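Side-chain contacts in BIFUNCTIONAL PROTEIN Proline utilization A (PutA) (Corynebacterium freiburgense, PDB 5UX5), which probably catalyses both steps of proline oxidation to glutamate, with an FAD-dependent proline dehydrogenase unit and an NAD-dependent aldehyde dehydrogenase unit in one chain: residues Y185-A190 against K294-K299; P215-A220 against L258-V263; V241-F246 against F272-Q277. One frame throughout, in Å; residues are numbered along the deposited sequence.

Contact 1. Residues Y185-A190 against K294-K299; sequences YVSIKA and KIRLVK. With FAD (flavin-adenine dinucleotide), chain E.
Tyr185 OH is gripped by two groups: Arg296 NH2 donates a nearly straight hydrogen bond to it (3.1 Å, 161° at the hydrogen), and the carboxylate of Glu376 bonds the same oxygen. The hydroxyl sits close to the guanidinium plane, and the phenol ring is turned only 21° from that plane. Ser187 OG comes to the same edge of the guanidinium, 3.5 Å from Arg296 NH2, but its hydrogen bond goes to Asn153. Arg296 leaves its strand with CG anti to the backbone N (chi1 -176°), then bends at chi3, which brings NH1 to the flavin. There NH1 makes a weak hydrogen bond to FAD N5, while NE is paired in a salt bridge with Glu376. Lys294, fully extended, ends at the edge of the tyrosine ring with NZ 4.2 Å from Tyr185 CE2, and its ammonium pairs with Glu376 and Asp374. The axes of segments 185-189 and 294-298 come no closer than 12.2 Å, with two other strands between them in the parallel TIM-type barrel, so these side chains meet inside it. Past the ribityl chain, Lys299 NZ hydrogen-bonds the pyrophosphate oxygen FAD O2A. Glu376 and Tyr185 position the guanidinium next to the flavin, where its positive charge would probably polarise N5.

Contact 2. Residues P215-A220 against L258-V263; sequences PLYRLA and LEAGIV
The ring of Tyr217 takes both of its partners at one edge: Leu258 CD2 lies in the ring plane 3.8 Å from CD2 of the tyrosine, and Ala260 CB comes close to the same plane 4.3 Å from CE2. Neither the helix 215-220 nor the segment 258-263 puts a group over a ring face; Ile229, Leu231 and Leu249 also touch this side chain. With CG anti to the carbonyl carbon (chi1 -75°), the ring leaves the helix and reaches across to Leu258 and Ala260, its long direction crossing that of Leu258 at about a right angle. Leu258 is the forked partner. Its CG stands anti to the backbone N (chi1 -179°), and the two methyls part: CD2 goes to the tyrosine, while CD1 meets CB of Ala220, three residues after Tyr217 on the helix, at 4.2 Å. Further along the strand, the backbone of Gly261 is hydrogen-bonded to strand 228-232, the barrel strand that follows this helix. No hydrogen bond crosses between the two segments; buried methyl-to-ring and methyl-to-methyl contacts join this part of the outer helix to Leu258 in the loop and Ala260 where it passes into strand 260-265, with hydrophobic burial as the adhesive.

Contact 3. Residues V241-F246 against F272-Q277; sequences VTIRLF and FQALQQ
Ile243 reaches from helix 239-251 toward the next helix, 271-287, and its two branches part to meet two residues one turn apart there. The longer branch carries the apolar contact: CD1 stands 3.9 Å from Ala274 CB, methyl against methyl. It arrives there because CG1 lies anti to the carbonyl carbon (chi1 -70°) and the chain then runs on extended to CD1. The CG2 methyl takes the other direction, anti to the backbone N, and ends 4.2 Å from Gln277 OE1. Gln277 itself is directed at the first helix but folds at chi2 (-79°), which brings its amide alongside the isoleucine rather than straight out. The amide oxygen lies beside the methyl, and the nitrogen hydrogen-bonds Glu247 OE2, one turn beyond Ile243 on its own helix. Ala274, with nothing past CB, lets the helices approach to 8.2 Å between the CA atoms of Ile243 and Ala274. Both helices are outer helices of the barrel, and Ile262 of strand 260-265, which runs between them in the chain, also touches Ile243. The contact is thus graded: apolar at Ile243 and Ala274, polar at the exposed Gln277, whose amide links the helices through Glu247 on the solvent side.

From the N terminus, strand 185-189 opens contact 1, which closes at strand 293-298, so the stretch between them holds the other two contacts. Next comes helix 202-221, the first half of contact 2, then helix 239-251, the first half of contact 3. Contact 2 closes at strand 260-265 before contact 3 closes at helix 271-287, so these two cross while both nest inside contact 1. Contact 1 spans the barrel interior; contact 2 ties an outer helix to a barrel strand and the loop before it, and contact 3 joins two outer helices. Direct links bind them: Arg296 N probably bonds Ile262 O, Phe246 packs on Gly261 and Ile262, and Leu275 meets Ile295.

Contact 1. Residues Y185-A190 against K294-K299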
loop_
_atom_site.group_PDB
_atom_site.type_symbol
_atom_site.label_atom_id
_atom_site.label_comp_id
_atom_site.label_asym_id
_atom_site.label_seq_id
_atom_site.Cartn_x
_atom_site.Cartn_y
_atom_site.Cartn_z
ATOM N N TYR A 185 2.965 -17.703 -33.715
ATOM C CA TYR A 185 2.194 -17.525 -32.489
ATOM C C TYR A 185 2.990 -16.649 -31.540
ATOM O O TYR A 185 4.084 -17.036 -31.114
ATOM C CB TYR A 185 1.923 -18.891 -31.889
ATOM C CG TYR A 185 0.987 -18.993 -30.724
ATOM C CD1 TYR A 185 1.100 -18.155 -29.611
ATOM C CD2 TYR A 185 0.035 -19.997 -30.691
ATOM C CE1 TYR A 185 0.245 -18.292 -28.512
ATOM C CE2 TYR A 185 -0.801 -20.153 -29.598
ATOM C CZ TYR A 185 -0.700 -19.298 -28.513
ATOM O OH TYR A 185 -1.549 -19.466 -27.441
ATOM N N VAL A 186 2.458 -15.482 -31.214
ATOM C CA VAL A 186 3.047 -14.637 -30.186
ATOM C C VAL A 186 2.008 -14.434 -29.098
ATOM O O VAL A 186 0.801 -14.416 -29.353
ATOM C CB VAL A 186 3.535 -13.277 -30.739
ATOM C CG1 VAL A 186 4.603 -13.490 -31.797
ATOM C CG2 VAL A 186 2.369 -12.450 -31.284
ATOM N N SER A 187 2.476 -14.258 -27.876
ATOM C CA SER A 187 1.549 -13.940 -26.805
ATOM C C SER A 187 2.146 -12.805 -25.991
ATOM O O SER A 187 3.365 -12.699 -25.867
ATOM C CB SER A 187 1.174 -15.192 -25.936
ATOM O OG SER A 187 2.278 -15.958 -25.499
ATOM N N ILE A 188 1.279 -11.905 -25.526
ATOM C CA ILE A 188 1.666 -10.678 -24.841
ATOM C C ILE A 188 0.582 -10.328 -23.815
ATOM O O ILE A 188 -0.563 -10.787 -23.915
ATOM C CB ILE A 188 1.870 -9.539 -25.877
ATOM C CG1 ILE A 188 2.533 -8.305 -25.240
ATOM C CG2 ILE A 188 0.560 -9.200 -26.588
ATOM C CD1 ILE A 188 2.809 -7.192 -26.200
ATOM N N LYS A 189 0.953 -9.517 -22.805
ATOM C CA LYS A 189 0.041 -9.097 -21.738
ATOM C C LYS A 189 -0.289 -7.617 -21.857
ATOM O O LYS A 189 0.583 -6.795 -22.153
ATOM C CB LYS A 189 0.636 -9.304 -20.341
ATOM C CG LYS A 189 0.975 -10.707 -19.981
ATOM C CD LYS A 189 1.177 -10.852 -18.491
ATOM C CE LYS A 189 2.537 -10.434 -17.980
ATOM N NZ LYS A 189 2.682 -10.963 -16.556
ATOM N N ALA A 190 -1.522 -7.279 -21.471
ATOM C CA ALA A 190 -1.959 -5.893 -21.405
ATOM C C ALA A 190 -0.990 -5.044 -20.610
ATOM O O ALA A 190 -0.659 -3.919 -21.013
ATOM C CB ALA A 190 -3.347 -5.807 -20.769
ATOM N N LYS A 294 -10.004 -18.503 -29.537
ATOM C CA LYS A 294 -9.348 -19.609 -28.845
ATOM C C LYS A 294 -9.085 -19.208 -27.410
ATOM O O LYS A 294 -8.574 -18.118 -27.152
ATOM C CB LYS A 294 -8.023 -20.020 -29.484
ATOM C CG LYS A 294 -7.333 -21.170 -28.775
ATOM C CD LYS A 294 -6.061 -21.602 -29.487
ATOM C CE LYS A 294 -5.321 -22.705 -28.737
ATOM N NZ LYS A 294 -3.924 -22.889 -29.195
ATOM N N ILE A 295 -9.428 -20.087 -26.482
ATOM C CA ILE A 295 -9.139 -19.883 -25.074
ATOM C C ILE A 295 -8.016 -20.826 -24.687
ATOM O O ILE A 295 -8.068 -22.022 -24.984
ATOM C CB ILE A 295 -10.410 -20.072 -24.234
ATOM C CG1 ILE A 295 -11.321 -18.881 -24.562
ATOM C CG2 ILE A 295 -10.088 -20.147 -22.741
ATOM C CD1 ILE A 295 -12.702 -18.974 -24.140
ATOM N N ARG A 296 -6.958 -20.272 -24.117
ATOM C CA ARG A 296 -5.922 -21.086 -23.495
ATOM C C ARG A 296 -6.311 -21.282 -22.033
ATOM O O ARG A 296 -6.403 -20.309 -21.270
ATOM C CB ARG A 296 -4.542 -20.431 -23.602
ATOM C CG ARG A 296 -3.445 -21.331 -23.033
ATOM C CD ARG A 296 -2.169 -20.600 -22.669
ATOM N NE ARG A 296 -1.537 -19.992 -23.823
ATOM C CZ ARG A 296 -0.681 -18.993 -23.730
ATOM N NH1 ARG A 296 -0.397 -18.509 -22.531
ATOM N NH2 ARG A 296 -0.137 -18.466 -24.822
ATOM N N LEU A 297 -6.570 -22.524 -21.653
ATOM C CA LEU A 297 -6.899 -22.861 -20.278
ATOM C C LEU A 297 -5.619 -23.121 -19.507
ATOM O O LEU A 297 -4.878 -24.044 -19.852
ATOM C CB LEU A 297 -7.770 -24.106 -20.234
ATOM C CG LEU A 297 -9.249 -23.867 -20.388
ATOM C CD1 LEU A 297 -9.955 -25.093 -19.859
ATOM C CD2 LEU A 297 -9.602 -22.642 -19.637
ATOM N N VAL A 298 -5.369 -22.328 -18.460
ATOM C CA VAL A 298 -4.247 -22.537 -17.549
ATOM C C VAL A 298 -4.811 -22.669 -16.141
ATOM O O VAL A 298 -5.961 -22.307 -15.872
ATOM C CB VAL A 298 -3.197 -21.399 -17.607
ATOM C CG1 VAL A 298 -2.758 -21.095 -19.060
ATOM C CG2 VAL A 298 -3.723 -20.155 -16.928
ATOM N N LYS A 299 -4.013 -23.235 -15.238
ATOM C CA LYS A 299 -4.513 -23.290 -13.863
ATOM C C LYS A 299 -4.270 -21.974 -13.132
ATOM O O LYS A 299 -5.146 -21.510 -12.394
ATOM C CB LYS A 299 -3.934 -24.500 -13.115
ATOM C CG LYS A 299 -4.674 -25.808 -13.493
ATOM C CD LYS A 299 -4.021 -27.109 -12.988
ATOM C CE LYS A 299 -4.688 -28.341 -13.662
ATOM N NZ LYS A 299 -4.189 -29.711 -13.244
HETATM P PA FAD E . -0.343 -28.981 -11.450
HETATM O O1A FAD E . 0.626 -29.502 -10.333
HETATM O O2A FAD E . -1.490 -29.793 -11.830
HETATM O O5B FAD E . -1.040 -27.693 -11.221
HETATM C C5B FAD E . -0.429 -26.697 -10.422
HETATM C C4B FAD E . -1.387 -25.528 -10.295
HETATM O O4B FAD E . -2.353 -25.775 -9.315
HETATM C C3B FAD E . -0.716 -24.255 -9.888
HETATM O O3B FAD E . -0.086 -23.554 -10.901
HETATM C C2B FAD E . -1.837 -23.487 -9.288
HETATM O O2B FAD E . -2.492 -22.720 -10.231
HETATM C C1B FAD E . -2.682 -24.564 -8.672
HETATM N N9A FAD E . -2.475 -24.697 -7.237
HETATM C C8A FAD E . -1.450 -25.392 -6.610
HETATM N N7A FAD E . -1.574 -25.270 -5.273
HETATM C C5A FAD E . -2.689 -24.508 -4.944
HETATM C C6A FAD E . -3.289 -24.090 -3.740
HETATM N N6A FAD E . -2.760 -24.410 -2.425
HETATM N N1A FAD E . -4.403 -23.343 -3.799
HETATM C C2A FAD E . -4.941 -22.987 -5.008
HETATM N N3A FAD E . -4.381 -23.377 -6.195
HETATM C C4A FAD E . -3.273 -24.127 -6.202
HETATM N N1 FAD E . -0.184 -19.157 -16.087
HETATM C C2 FAD E . -0.907 -17.909 -16.055
HETATM O O2 FAD E . -1.357 -17.445 -14.842
HETATM N N3 FAD E . -1.074 -17.174 -17.235
HETATM C C4 FAD E . -0.597 -17.639 -18.461
HETATM O O4 FAD E . -0.788 -16.900 -19.616
HETATM C C4X FAD E . 0.011 -19.006 -18.540
HETATM N N5 FAD E . 0.352 -19.603 -19.748
HETATM C C5X FAD E . 0.873 -20.903 -19.787
HETATM C C6 FAD E . 1.225 -21.512 -21.006
HETATM C C7 FAD E . 1.746 -22.801 -21.004
HETATM C C7M FAD E . 2.139 -23.473 -22.286
HETATM C C8 FAD E . 1.905 -23.497 -19.832
HETATM C C8M FAD E . 2.463 -24.883 -19.838
HETATM C C9 FAD E . 1.562 -22.903 -18.626
HETATM C C9A FAD E . 1.050 -21.619 -18.608
HETATM N N10 FAD E . 0.694 -21.050 -17.351
HETATM C C10 FAD E . 0.172 -19.740 -17.297
HETATM C "C1'" FAD E . 0.934 -21.806 -16.108
HETATM C "C2'" FAD E . -0.239 -22.543 -15.518
HETATM O "O2'" FAD E . -1.154 -21.616 -15.055
HETATM C "C3'" FAD E . 0.309 -23.455 -14.399
HETATM O "O3'" FAD E . 0.842 -22.649 -13.420
HETATM C "C4'" FAD E . 1.377 -24.491 -14.769
HETATM O "O4'" FAD E . 1.329 -24.881 -16.094
HETATM C "C5'" FAD E . 1.417 -25.707 -13.816
HETATM O "O5'" FAD E . 0.163 -26.309 -13.517
HETATM P P FAD E . -0.270 -27.799 -13.984
HETATM O O1P FAD E . -1.671 -27.973 -14.685
HETATM O O2P FAD E . 1.042 -28.185 -14.771
HETATM O O3P FAD E . 0.194 -28.827 -12.820
#

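Contact 2. Residues P215-A220 against L258-V263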
loop_
_atom_site.group_PDB
_atom_site.type_symbol
_atom_site.label_atom_id
_atom_site.label_comp_id
_atom_site.label_asym_id
_atom_site.label_seq_id
_atom_site.Cartn_x
_atom_site.Cartn_y
_atom_site.Cartn_z
ATOM N N PRO A 215 -1.830 -1.872 -34.539
ATOM C CA PRO A 215 -0.724 -2.181 -35.465
ATOM C C PRO A 215 -0.250 -3.612 -35.351
ATOM O O PRO A 215 0.134 -4.208 -36.362
ATOM C CB PRO A 215 0.382 -1.192 -35.071
ATOM C CG PRO A 215 -0.245 -0.197 -34.177
ATOM C CD PRO A 215 -1.641 -0.585 -33.844
ATOM N N LEU A 216 -0.262 -4.184 -34.141
ATOM C CA LEU A 216 0.189 -5.564 -33.966
ATOM C C LEU A 216 -0.766 -6.563 -34.620
ATOM O O LEU A 216 -0.327 -7.551 -35.217
ATOM C CB LEU A 216 0.332 -5.889 -32.485
ATOM C CG LEU A 216 0.650 -7.367 -32.289
ATOM C CD1 LEU A 216 2.107 -7.623 -32.655
ATOM C CD2 LEU A 216 0.310 -7.861 -30.904
ATOM N N TYR A 217 -2.075 -6.346 -34.483
ATOM C CA TYR A 217 -3.039 -7.270 -35.068
ATOM C C TYR A 217 -3.107 -7.123 -36.583
ATOM O O TYR A 217 -3.332 -8.104 -37.290
ATOM C CB TYR A 217 -4.413 -7.053 -34.433
ATOM C CG TYR A 217 -4.551 -7.611 -33.027
ATOM C CD1 TYR A 217 -4.069 -6.906 -31.919
ATOM C CD2 TYR A 217 -5.173 -8.834 -32.803
ATOM C CE1 TYR A 217 -4.190 -7.406 -30.641
ATOM C CE2 TYR A 217 -5.301 -9.339 -31.536
ATOM C CZ TYR A 217 -4.810 -8.620 -30.451
ATOM O OH TYR A 217 -4.939 -9.132 -29.179
ATOM N N ARG A 218 -2.881 -5.918 -37.096
ATOM C CA ARG A 218 -2.786 -5.732 -38.535
ATOM C C ARG A 218 -1.665 -6.572 -39.107
ATOM O O ARG A 218 -1.776 -7.082 -40.235
ATOM C CB ARG A 218 -2.543 -4.265 -38.844
ATOM C CG ARG A 218 -3.770 -3.466 -38.723
ATOM C CD ARG A 218 -3.483 -2.042 -38.872
ATOM N NE ARG A 218 -4.614 -1.304 -38.361
ATOM C CZ ARG A 218 -4.506 -0.098 -37.840
ATOM N NH1 ARG A 218 -3.308 0.468 -37.793
ATOM N NH2 ARG A 218 -5.579 0.530 -37.364
ATOM N N LEU A 219 -0.542 -6.661 -38.374
ATOM C CA LEU A 219 0.571 -7.471 -38.853
ATOM C C LEU A 219 0.181 -8.929 -39.020
ATOM O O LEU A 219 0.676 -9.597 -39.937
ATOM C CB LEU A 219 1.765 -7.372 -37.918
ATOM C CG LEU A 219 2.549 -6.065 -37.879
ATOM C CD1 LEU A 219 3.762 -6.328 -37.032
ATOM C CD2 LEU A 219 2.967 -5.573 -39.253
ATOM N N ALA A 220 -0.753 -9.414 -38.196
ATOM C CA ALA A 220 -1.262 -10.771 -38.344
ATOM C C ALA A 220 -2.252 -10.905 -39.497
ATOM O O ALA A 220 -2.490 -12.023 -39.957
ATOM C CB ALA A 220 -1.929 -11.233 -37.048
ATOM N N LEU A 258 -10.163 -12.472 -37.987
ATOM C CA LEU A 258 -8.880 -12.880 -37.435
ATOM C C LEU A 258 -9.098 -13.800 -36.239
ATOM O O LEU A 258 -9.741 -13.415 -35.254
ATOM C CB LEU A 258 -8.058 -11.667 -37.009
ATOM C CG LEU A 258 -6.672 -11.958 -36.429
ATOM C CD1 LEU A 258 -5.832 -12.725 -37.437
ATOM C CD2 LEU A 258 -5.987 -10.658 -36.002
ATOM N N GLU A 259 -8.537 -14.997 -36.321
ATOM C CA GLU A 259 -8.537 -15.946 -35.217
ATOM C C GLU A 259 -7.475 -15.526 -34.205
ATOM O O GLU A 259 -6.288 -15.472 -34.536
ATOM C CB GLU A 259 -8.261 -17.348 -35.756
ATOM C CG GLU A 259 -8.993 -18.471 -35.090
ATOM C CD GLU A 259 -9.069 -19.711 -35.969
ATOM O OE1 GLU A 259 -8.252 -20.638 -35.768
ATOM O OE2 GLU A 259 -9.939 -19.751 -36.869
ATOM N N ALA A 260 -7.905 -15.228 -32.980
ATOM C CA ALA A 260 -7.027 -14.775 -31.907
ATOM C C ALA A 260 -7.498 -15.371 -30.585
ATOM O O ALA A 260 -8.579 -15.945 -30.489
ATOM C CB ALA A 260 -6.977 -13.247 -31.822
ATOM N N GLY A 261 -6.651 -15.268 -29.563
ATOM C CA GLY A 261 -6.831 -16.044 -28.355
ATOM C C GLY A 261 -6.641 -15.230 -27.090
ATOM O O GLY A 261 -6.093 -14.133 -27.095
ATOM N N ILE A 262 -7.091 -15.825 -25.991
ATOM C CA ILE A 262 -7.051 -15.212 -24.673
ATOM C C ILE A 262 -6.963 -16.335 -23.655
ATOM O O ILE A 262 -7.473 -17.437 -23.882
ATOM C CB ILE A 262 -8.288 -14.318 -24.420
ATOM C CG1 ILE A 262 -8.216 -13.664 -23.038
ATOM C CG2 ILE A 262 -9.561 -15.120 -24.501
ATOM C CD1 ILE A 262 -9.348 -12.711 -22.800
ATOM N N VAL A 263 -6.323 -16.038 -22.509
ATOM C CA VAL A 263 -6.087 -16.999 -21.424
ATOM C C VAL A 263 -7.177 -16.863 -20.369
ATOM O O VAL A 263 -7.591 -15.752 -20.029
ATOM C CB VAL A 263 -4.700 -16.775 -20.784
ATOM C CG1 VAL A 263 -4.576 -17.548 -19.516
ATOM C CG2 VAL A 263 -3.595 -17.206 -21.716
#

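Contact 3. Residues V241-F246 against F272-Q277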
loop_
_atom_site.group_PDB
_atom_site.type_symbol
_atom_site.label_atom_id
_atom_site.label_comp_id
_atom_site.label_asym_id
_atom_site.label_seq_id
_atom_site.Cartn_x
_atom_site.Cartn_y
_atom_site.Cartn_z
ATOM N N VAL A 241 -10.454 -6.037 -17.998
ATOM C CA VAL A 241 -9.948 -5.155 -19.039
ATOM C C VAL A 241 -9.470 -5.966 -20.233
ATOM O O VAL A 241 -9.613 -5.535 -21.385
ATOM C CB VAL A 241 -8.829 -4.252 -18.507
ATOM C CG1 VAL A 241 -7.663 -5.093 -18.106
ATOM C CG2 VAL A 241 -8.383 -3.279 -19.600
ATOM N N THR A 242 -8.862 -7.133 -19.976
ATOM C CA THR A 242 -8.342 -7.946 -21.074
ATOM C C THR A 242 -9.468 -8.607 -21.866
ATOM O O THR A 242 -9.432 -8.618 -23.099
ATOM C CB THR A 242 -7.372 -9.001 -20.554
ATOM O OG1 THR A 242 -6.336 -8.372 -19.785
ATOM C CG2 THR A 242 -6.750 -9.731 -21.721
ATOM N N ILE A 243 -10.469 -9.177 -21.180
ATOM C CA ILE A 243 -11.625 -9.731 -21.882
ATOM C C ILE A 243 -12.302 -8.646 -22.697
ATOM O O ILE A 243 -12.759 -8.882 -23.826
ATOM C CB ILE A 243 -12.624 -10.354 -20.896
ATOM C CG1 ILE A 243 -12.087 -11.618 -20.267
ATOM C CG2 ILE A 243 -13.949 -10.616 -21.583
ATOM C CD1 ILE A 243 -12.849 -11.947 -19.029
ATOM N N ARG A 244 -12.418 -7.448 -22.117
ATOM C CA ARG A 244 -13.049 -6.351 -22.836
ATOM C C ARG A 244 -12.190 -5.914 -24.016
ATOM O O ARG A 244 -12.702 -5.604 -25.100
ATOM C CB ARG A 244 -13.302 -5.185 -21.898
ATOM C CG ARG A 244 -13.990 -4.066 -22.556
ATOM C CD ARG A 244 -14.353 -3.035 -21.570
ATOM N NE ARG A 244 -14.663 -1.780 -22.240
ATOM C CZ ARG A 244 -14.996 -0.670 -21.602
ATOM N NH1 ARG A 244 -15.056 -0.667 -20.271
ATOM N NH2 ARG A 244 -15.261 0.428 -22.288
ATOM N N LEU A 245 -10.880 -5.864 -23.816
ATOM C CA LEU A 245 -9.988 -5.561 -24.921
ATOM C C LEU A 245 -10.173 -6.573 -26.044
ATOM O O LEU A 245 -10.377 -6.201 -27.200
ATOM C CB LEU A 245 -8.547 -5.545 -24.405
ATOM C CG LEU A 245 -7.418 -5.846 -25.368
ATOM C CD1 LEU A 245 -7.325 -4.713 -26.373
ATOM C CD2 LEU A 245 -6.138 -6.032 -24.565
ATOM N N PHE A 246 -10.173 -7.858 -25.691
ATOM C CA PHE A 246 -10.328 -8.941 -26.659
ATOM C C PHE A 246 -11.619 -8.804 -27.458
ATOM O O PHE A 246 -11.597 -8.845 -28.689
ATOM C CB PHE A 246 -10.290 -10.258 -25.903
ATOM C CG PHE A 246 -10.197 -11.493 -26.751
ATOM C CD1 PHE A 246 -9.072 -11.758 -27.500
ATOM C CD2 PHE A 246 -11.198 -12.468 -26.682
ATOM C CE1 PHE A 246 -8.974 -12.957 -28.243
ATOM C CE2 PHE A 246 -11.107 -13.654 -27.402
ATOM C CZ PHE A 246 -9.995 -13.897 -28.182
ATOM N N PHE A 272 -15.039 -19.377 -14.659
ATOM C CA PHE A 272 -16.092 -20.164 -15.279
ATOM C C PHE A 272 -17.173 -19.246 -15.844
ATOM O O PHE A 272 -17.727 -19.518 -16.914
ATOM C CB PHE A 272 -16.678 -21.174 -14.283
ATOM C CG PHE A 272 -17.832 -21.964 -14.844
ATOM C CD1 PHE A 272 -17.675 -22.736 -15.987
ATOM C CD2 PHE A 272 -19.084 -21.911 -14.246
ATOM C CE1 PHE A 272 -18.736 -23.447 -16.513
ATOM C CE2 PHE A 272 -20.145 -22.613 -14.773
ATOM C CZ PHE A 272 -19.970 -23.384 -15.911
ATOM N N GLN A 273 -17.496 -18.160 -15.140
ATOM C CA GLN A 273 -18.434 -17.203 -15.713
ATOM C C GLN A 273 -17.823 -16.495 -16.916
ATOM O O GLN A 273 -18.508 -16.253 -17.911
ATOM C CB GLN A 273 -18.879 -16.218 -14.646
ATOM C CG GLN A 273 -19.634 -16.903 -13.549
ATOM C CD GLN A 273 -19.835 -16.045 -12.325
ATOM O OE1 GLN A 273 -19.119 -15.063 -12.104
ATOM N NE2 GLN A 273 -20.854 -16.382 -11.539
ATOM N N ALA A 274 -16.533 -16.160 -16.846
ATOM C CA ALA A 274 -15.860 -15.562 -17.990
ATOM C C ALA A 274 -15.925 -16.475 -19.209
ATOM O O ALA A 274 -16.111 -16.008 -20.338
ATOM C CB ALA A 274 -14.406 -15.243 -17.631
ATOM N N LEU A 275 -15.763 -17.780 -19.002
ATOM C CA LEU A 275 -15.810 -18.716 -20.118
ATOM C C LEU A 275 -17.185 -18.729 -20.760
ATOM O O LEU A 275 -17.301 -18.683 -21.983
ATOM C CB LEU A 275 -15.440 -20.122 -19.640
ATOM C CG LEU A 275 -15.540 -21.229 -20.684
ATOM C CD1 LEU A 275 -14.555 -20.937 -21.793
ATOM C CD2 LEU A 275 -15.324 -22.633 -20.107
ATOM N N GLN A 276 -18.242 -18.746 -19.951
ATOM C CA GLN A 276 -19.585 -18.747 -20.516
ATOM C C GLN A 276 -19.835 -17.483 -21.326
ATOM O O GLN A 276 -20.419 -17.532 -22.419
ATOM C CB GLN A 276 -20.626 -18.901 -19.417
ATOM C CG GLN A 276 -20.603 -20.258 -18.767
ATOM C CD GLN A 276 -21.651 -20.396 -17.690
ATOM O OE1 GLN A 276 -22.690 -21.016 -17.905
ATOM N NE2 GLN A 276 -21.396 -19.815 -16.534
ATOM N N GLN A 277 -19.387 -16.341 -20.819
ATOM C CA GLN A 277 -19.607 -15.117 -21.564
ATOM C C GLN A 277 -18.802 -15.118 -22.854
ATOM O O GLN A 277 -19.304 -14.691 -23.902
ATOM C CB GLN A 277 -19.258 -13.916 -20.699
ATOM C CG GLN A 277 -19.730 -12.593 -21.242
ATOM C CD GLN A 277 -18.792 -12.111 -22.345
ATOM O OE1 GLN A 277 -17.633 -12.526 -22.389
ATOM N NE2 GLN A 277 -19.267 -11.217 -23.206
#